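Local atomic coordinates of deacetylase EF_0837 (Enterococcus faecalis, PDB entry 2ICS), a protein that is a zinc-dependent enzyme of the amidohydrolase type that deacetylates acetyl-(R)-mandelate in vitro, though with very low efficiency. Residues A54-D59 against E302-V307; I87-T92 against F112-I117. All coordinates share one frame; numbering follows the deposited sequence.

Interaction 1: A54-D59 against E302-V307; sequences AGWIDD and EIIEKV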
loop_
_atom_site.group_PDB
_atom_site.type_symbol
_atom_site.label_atom_id
_atom_site.label_comp_id
_atom_site.label_asym_id
_atom_site.label_seq_id
_atom_site.Cartn_x
_atom_site.Cartn_y
_atom_site.Cartn_z
ATOM N N ALA A 54 12.989 -1.401 6.864
ATOM C CA ALA A 54 12.618 -2.560 6.075
ATOM C C ALA A 54 12.222 -1.960 4.731
ATOM O O ALA A 54 11.839 -0.794 4.673
ATOM C CB ALA A 54 11.437 -3.263 6.709
ATOM N N GLY A 55 12.329 -2.733 3.655
ATOM C CA GLY A 55 11.952 -2.202 2.355
ATOM C C GLY A 55 10.529 -1.675 2.396
ATOM O O GLY A 55 9.624 -2.369 2.862
ATOM N N TRP A 56 10.320 -0.454 1.920
ATOM C CA TRP A 56 8.985 0.136 1.933
ATOM C C TRP A 56 8.040 -0.670 1.056
ATOM O O TRP A 56 8.444 -1.200 0.024
ATOM C CB TRP A 56 9.030 1.588 1.456
ATOM C CG TRP A 56 9.879 2.498 2.301
ATOM C CD1 TRP A 56 10.378 2.242 3.551
ATOM C CD2 TRP A 56 10.300 3.832 1.966
ATOM N NE1 TRP A 56 11.083 3.336 4.015
ATOM C CE2 TRP A 56 11.051 4.323 3.063
ATOM C CE3 TRP A 56 10.118 4.657 0.845
ATOM C CZ2 TRP A 56 11.620 5.605 3.071
ATOM C CZ3 TRP A 56 10.685 5.936 0.850
ATOM C CH2 TRP A 56 11.428 6.394 1.961
ATOM N N ILE A 57 6.779 -0.751 1.474
ATOM C CA ILE A 57 5.754 -1.511 0.764
ATOM C C ILE A 57 4.516 -0.657 0.499
ATOM O O ILE A 57 3.934 -0.090 1.428
ATOM C CB ILE A 57 5.304 -2.751 1.596
ATOM C CG1 ILE A 57 6.501 -3.650 1.909
ATOM C CG2 ILE A 57 4.250 -3.538 0.835
ATOM C CD1 ILE A 57 6.192 -4.766 2.932
ATOM N N ASP A 58 4.113 -0.579 -0.768
ATOM C CA ASP A 58 2.933 0.191 -1.169
ATOM C C ASP A 58 1.834 -0.824 -1.472
ATOM O O ASP A 58 1.827 -1.406 -2.550
ATOM C CB ASP A 58 3.243 0.995 -2.432
ATOM C CG ASP A 58 2.233 2.097 -2.688
ATOM O OD1 ASP A 58 1.092 1.999 -2.184
ATOM O OD2 ASP A 58 2.580 3.059 -3.408
ATOM N N ASP A 59 0.901 -1.033 -0.542
ATOM C CA ASP A 59 -0.141 -2.033 -0.766
ATOM C C ASP A 59 -1.360 -1.626 -1.594
ATOM O O ASP A 59 -2.379 -2.313 -1.578
ATOM C CB ASP A 59 -0.596 -2.664 0.567
ATOM C CG ASP A 59 -1.393 -1.712 1.437
ATOM O OD1 ASP A 59 -1.854 -0.666 0.929
ATOM O OD2 ASP A 59 -1.568 -2.029 2.632
ATOM N N GLU A 302 6.182 6.113 13.246
ATOM C CA GLU A 302 4.943 5.413 12.933
ATOM C C GLU A 302 4.704 5.427 11.423
ATOM O O GLU A 302 4.169 4.470 10.866
ATOM C CB GLU A 302 3.757 6.017 13.705
ATOM C CG GLU A 302 3.405 7.453 13.377
ATOM C CD GLU A 302 2.479 8.069 14.417
ATOM O OE1 GLU A 302 1.692 7.322 15.030
ATOM O OE2 GLU A 302 2.524 9.298 14.619
ATOM N N ILE A 303 5.125 6.502 10.759
ATOM C CA ILE A 303 4.978 6.596 9.314
ATOM C C ILE A 303 5.721 5.425 8.662
ATOM O O ILE A 303 5.159 4.716 7.825
ATOM C CB ILE A 303 5.531 7.930 8.792
ATOM C CG1 ILE A 303 4.623 9.072 9.251
ATOM C CG2 ILE A 303 5.637 7.908 7.265
ATOM C CD1 ILE A 303 5.139 10.461 8.891
ATOM N N ILE A 304 6.972 5.208 9.067
ATOM C CA ILE A 304 7.779 4.109 8.529
ATOM C C ILE A 304 7.099 2.764 8.768
ATOM O O ILE A 304 7.059 1.899 7.881
ATOM C CB ILE A 304 9.188 4.068 9.184
ATOM C CG1 ILE A 304 10.047 5.213 8.649
ATOM C CG2 ILE A 304 9.866 2.735 8.914
ATOM C CD1 ILE A 304 10.257 5.182 7.142
ATOM N N GLU A 305 6.571 2.587 9.976
ATOM C CA GLU A 305 5.897 1.349 10.319
ATOM C C GLU A 305 4.678 1.142 9.427
ATOM O O GLU A 305 4.332 0.012 9.091
ATOM C CB GLU A 305 5.467 1.375 11.788
ATOM C CG GLU A 305 4.710 0.135 12.238
ATOM C CD GLU A 305 4.415 0.144 13.722
ATOM O OE1 GLU A 305 5.379 0.168 14.518
ATOM O OE2 GLU A 305 3.220 0.129 14.096
ATOM N N LYS A 306 4.043 2.239 9.029
ATOM C CA LYS A 306 2.851 2.171 8.194
ATOM C C LYS A 306 3.097 1.893 6.705
ATOM O O LYS A 306 2.147 1.717 5.942
ATOM C CB LYS A 306 2.023 3.448 8.385
ATOM C CG LYS A 306 1.459 3.551 9.798
ATOM C CD LYS A 306 0.793 4.883 10.073
ATOM C CE LYS A 306 0.479 5.029 11.567
ATOM N NZ LYS A 306 -0.381 3.918 12.090
ATOM N N VAL A 307 4.365 1.859 6.293
ATOM C CA VAL A 307 4.701 1.545 4.903
ATOM C C VAL A 307 5.609 0.315 4.881
ATOM O O VAL A 307 6.245 0.026 3.871
ATOM C CB VAL A 307 5.422 2.716 4.170
ATOM C CG1 VAL A 307 4.490 3.914 4.052
ATOM C CG2 VAL A 307 6.706 3.096 4.900
#
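Trp56 and Ile57, on the strand that leads to the zinc ligands His60 and His62, are met by Ile304 and Val307, near the end of helix 300-305. One backbone hydrogen bond joins the segments: Ile57 N donates to Val307 O at a short 2.6 Å, nearly straight, with 161° at the hydrogen. The same carbonyl oxygen also receives the CA-H of Trp56, with CA 3.4 Å from Val307 O, so two successive residues converge on one acceptor. Ile57 CB lies 3.7 Å from Val307 O, and its side chain also touches Pro311 and Ala312 of helix 309-314. In the metal-dependent TIM barrel of this superfamily, strand 51-61 is the barrel strand whose C-terminal end leads into the His-X-His pair, and the segment 302-307 reaches across to it from a point 243 residues later in the chain. The remainder of the contact is apolar and centres on the indole. Val307 CG2 sits over one face of Trp56 as a CH-pi contact, 4.3 Å from the centroid of the five-membered ring and 23° off its normal; its nearest ring atom is CD1, at 4.0 Å from CG2. These two side chains run side by side and point the same way. Ile304 arrives differently: CG1 stands beside its backbone N, and with chi2 at -60° the CD1 end comes nearer the strand, approaching Trp56 NE1 obliquely at 3.7 Å. Met290 of helix 286-296 packs against both Ile304 and Val307, while the ring of Phe334 meets the indole at a slant. Trp56 N and O are bonded to the hydroxyls of Thr332 and Thr84, tying the tryptophan backbone to the strands that flank it in the sheet.

Interaction 2: I87-T92 against F112-I117; sequences IDAGTT and FGLVNI
With CG anti to its backbone N (chi1 -157°), Asn116 turns its carboxamide toward 87-92, and ND2 donates to Gly90 O at 2.8 Å, with that oxygen close to the amide plane. The strand parts, 87-89 and 112-114, run parallel at 22° to each other in a beta-alpha-beta unit of the TIM barrel, linked through helix 97-105. Asp88 brackets Gly113 in the parallel pattern: its N donates to Phe112 O at 2.9 Å, and its O accepts from Leu114 N. Further on, the chains stay joined through loop atoms, Asn116 N donating to Thr92 O at 3.0 Å. On the face carrying Ile87 and Leu114, the leucine has an unusual chi2 of 27°, and its CD1 lies only 3.4 Å from Ile87 CG2, tighter than normal carbon contact, so the exact placing of that methyl is doubtful. The other face holds the Asp88 carboxylate, whose two oxygens both use their syn lone pairs on Thr91: OD1 takes the backbone N at 2.8 Å, an Asx motif, and OD2 takes OG1. Thr91 OG1 is also bonded to ND1 of the zinc ligand His62, which makes Thr91 a second-shell residue of the metal site; Asp88 OD2 holds that hydroxyl from behind and is itself bonded to Cys63 N. One water lies between Asp88, Thr92 and Leu114, accepting from Thr92 N at 2.9 Å, with its oxygen 2.7 Å from Asp88 OD1.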
loop_
_atom_site.group_PDB
_atom_site.type_symbol
_atom_site.label_atom_id
_atom_site.label_comp_id
_atom_site.label_asym_id
_atom_site.label_seq_id
_atom_site.Cartn_x
_atom_site.Cartn_y
_atom_site.Cartn_z
ATOM N N ILE A 87 1.734 -3.935 -4.320
ATOM C CA ILE A 87 0.604 -4.820 -4.489
ATOM C C ILE A 87 -0.401 -4.128 -5.387
ATOM O O ILE A 87 -0.951 -3.082 -5.032
ATOM C CB ILE A 87 -0.072 -5.144 -3.143
ATOM C CG1 ILE A 87 0.974 -5.649 -2.140
ATOM C CG2 ILE A 87 -1.161 -6.189 -3.357
ATOM C CD1 ILE A 87 0.403 -6.015 -0.776
ATOM N N ASP A 88 -0.621 -4.699 -6.566
ATOM C CA ASP A 88 -1.581 -4.144 -7.505
ATOM C C ASP A 88 -2.984 -4.390 -6.952
ATOM O O ASP A 88 -3.356 -5.530 -6.681
ATOM C CB ASP A 88 -1.416 -4.802 -8.868
ATOM C CG ASP A 88 -2.480 -4.369 -9.844
ATOM O OD1 ASP A 88 -3.605 -4.907 -9.768
ATOM O OD2 ASP A 88 -2.197 -3.475 -10.674
ATOM N N ALA A 89 -3.760 -3.320 -6.791
ATOM C CA ALA A 89 -5.100 -3.423 -6.216
ATOM C C ALA A 89 -6.242 -3.853 -7.139
ATOM O O ALA A 89 -7.181 -3.086 -7.389
ATOM C CB ALA A 89 -5.464 -2.107 -5.524
ATOM N N GLY A 90 -6.165 -5.083 -7.638
ATOM C CA GLY A 90 -7.225 -5.601 -8.486
ATOM C C GLY A 90 -7.364 -5.059 -9.895
ATOM O O GLY A 90 -8.471 -5.016 -10.439
ATOM N N THR A 91 -6.261 -4.645 -10.500
ATOM C CA THR A 91 -6.330 -4.141 -11.865
ATOM C C THR A 91 -6.843 -5.264 -12.761
ATOM O O THR A 91 -7.577 -5.027 -13.719
ATOM C CB THR A 91 -4.945 -3.721 -12.388
ATOM O OG1 THR A 91 -4.418 -2.673 -11.567
ATOM C CG2 THR A 91 -5.049 -3.232 -13.829
ATOM N N THR A 92 -6.448 -6.492 -12.433
ATOM C CA THR A 92 -6.835 -7.657 -13.219
ATOM C C THR A 92 -7.734 -8.622 -12.481
ATOM O O THR A 92 -7.735 -8.687 -11.253
ATOM C CB THR A 92 -5.603 -8.476 -13.676
ATOM O OG1 THR A 92 -4.967 -9.062 -12.531
ATOM C CG2 THR A 92 -4.611 -7.592 -14.399
ATOM N N PHE A 112 3.170 -8.106 -6.150
ATOM C CA PHE A 112 2.112 -9.024 -5.756
ATOM C C PHE A 112 0.832 -8.377 -6.240
ATOM O O PHE A 112 0.846 -7.226 -6.691
ATOM C CB PHE A 112 2.066 -9.193 -4.242
ATOM C CG PHE A 112 3.290 -9.843 -3.675
ATOM C CD1 PHE A 112 3.503 -11.213 -3.834
ATOM C CD2 PHE A 112 4.247 -9.086 -3.011
ATOM C CE1 PHE A 112 4.652 -11.820 -3.338
ATOM C CE2 PHE A 112 5.401 -9.680 -2.510
ATOM C CZ PHE A 112 5.604 -11.055 -2.673
ATOM N N GLY A 113 -0.272 -9.100 -6.159
ATOM C CA GLY A 113 -1.516 -8.519 -6.606
ATOM C C GLY A 113 -2.748 -9.086 -5.947
ATOM O O GLY A 113 -2.729 -10.183 -5.394
ATOM N N LEU A 114 -3.813 -8.297 -5.984
ATOM C CA LEU A 114 -5.112 -8.683 -5.461
ATOM C C LEU A 114 -5.906 -8.988 -6.715
ATOM O O LEU A 114 -5.805 -8.260 -7.702
ATOM C CB LEU A 114 -5.776 -7.513 -4.735
ATOM C CG LEU A 114 -5.493 -7.270 -3.255
ATOM C CD1 LEU A 114 -4.117 -7.795 -2.857
ATOM C CD2 LEU A 114 -5.632 -5.774 -2.992
ATOM N N VAL A 115 -6.683 -10.061 -6.699
ATOM C CA VAL A 115 -7.476 -10.393 -7.869
ATOM C C VAL A 115 -8.839 -9.741 -7.716
ATOM O O VAL A 115 -9.480 -9.863 -6.677
ATOM C CB VAL A 115 -7.626 -11.927 -8.036
ATOM C CG1 VAL A 115 -8.182 -12.539 -6.769
ATOM C CG2 VAL A 115 -8.536 -12.234 -9.218
ATOM N N ASN A 116 -9.262 -9.019 -8.746
ATOM C CA ASN A 116 -10.554 -8.341 -8.732
ATOM C C ASN A 116 -11.610 -9.432 -8.759
ATOM O O ASN A 116 -11.452 -10.413 -9.476
ATOM C CB ASN A 116 -10.694 -7.470 -9.981
ATOM C CG ASN A 116 -11.686 -6.339 -9.804
ATOM O OD1 ASN A 116 -12.848 -6.551 -9.445
ATOM N ND2 ASN A 116 -11.231 -5.119 -10.070
ATOM N N ILE A 117 -12.683 -9.278 -7.992
ATOM C CA ILE A 117 -13.724 -10.299 -7.995
ATOM C C ILE A 117 -14.419 -10.368 -9.353
ATOM O O ILE A 117 -15.119 -11.333 -9.647
ATOM C CB ILE A 117 -14.767 -10.054 -6.891
ATOM C CG1 ILE A 117 -15.392 -8.667 -7.050
ATOM C CG2 ILE A 117 -14.107 -10.208 -5.533
ATOM C CD1 ILE A 117 -16.541 -8.412 -6.101
HETATM O O HOH W 1 -4.705 -7.295 -10.295
#

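How the interactions relate
Both contacts are buried and reach the same sheet, since strands 51-61 and 83-89 are neighbours in it; along the chain, interaction 2 lies inside the long loop that interaction 1 closes. They touch where Ile87 N probably bonds to Asp58 O and where Ile87 CD1 packs on Asp59 CB. Interaction 1 brings a helix end against a strand far from it in sequence and is mostly apolar, with a lone backbone bond. Interaction 2 joins two adjacent strands by several backbone bonds and adds a carboxylate, an amide and a water at their ends, beside the zinc ligands, whereas interaction 1 sits further back along the strand that carries them.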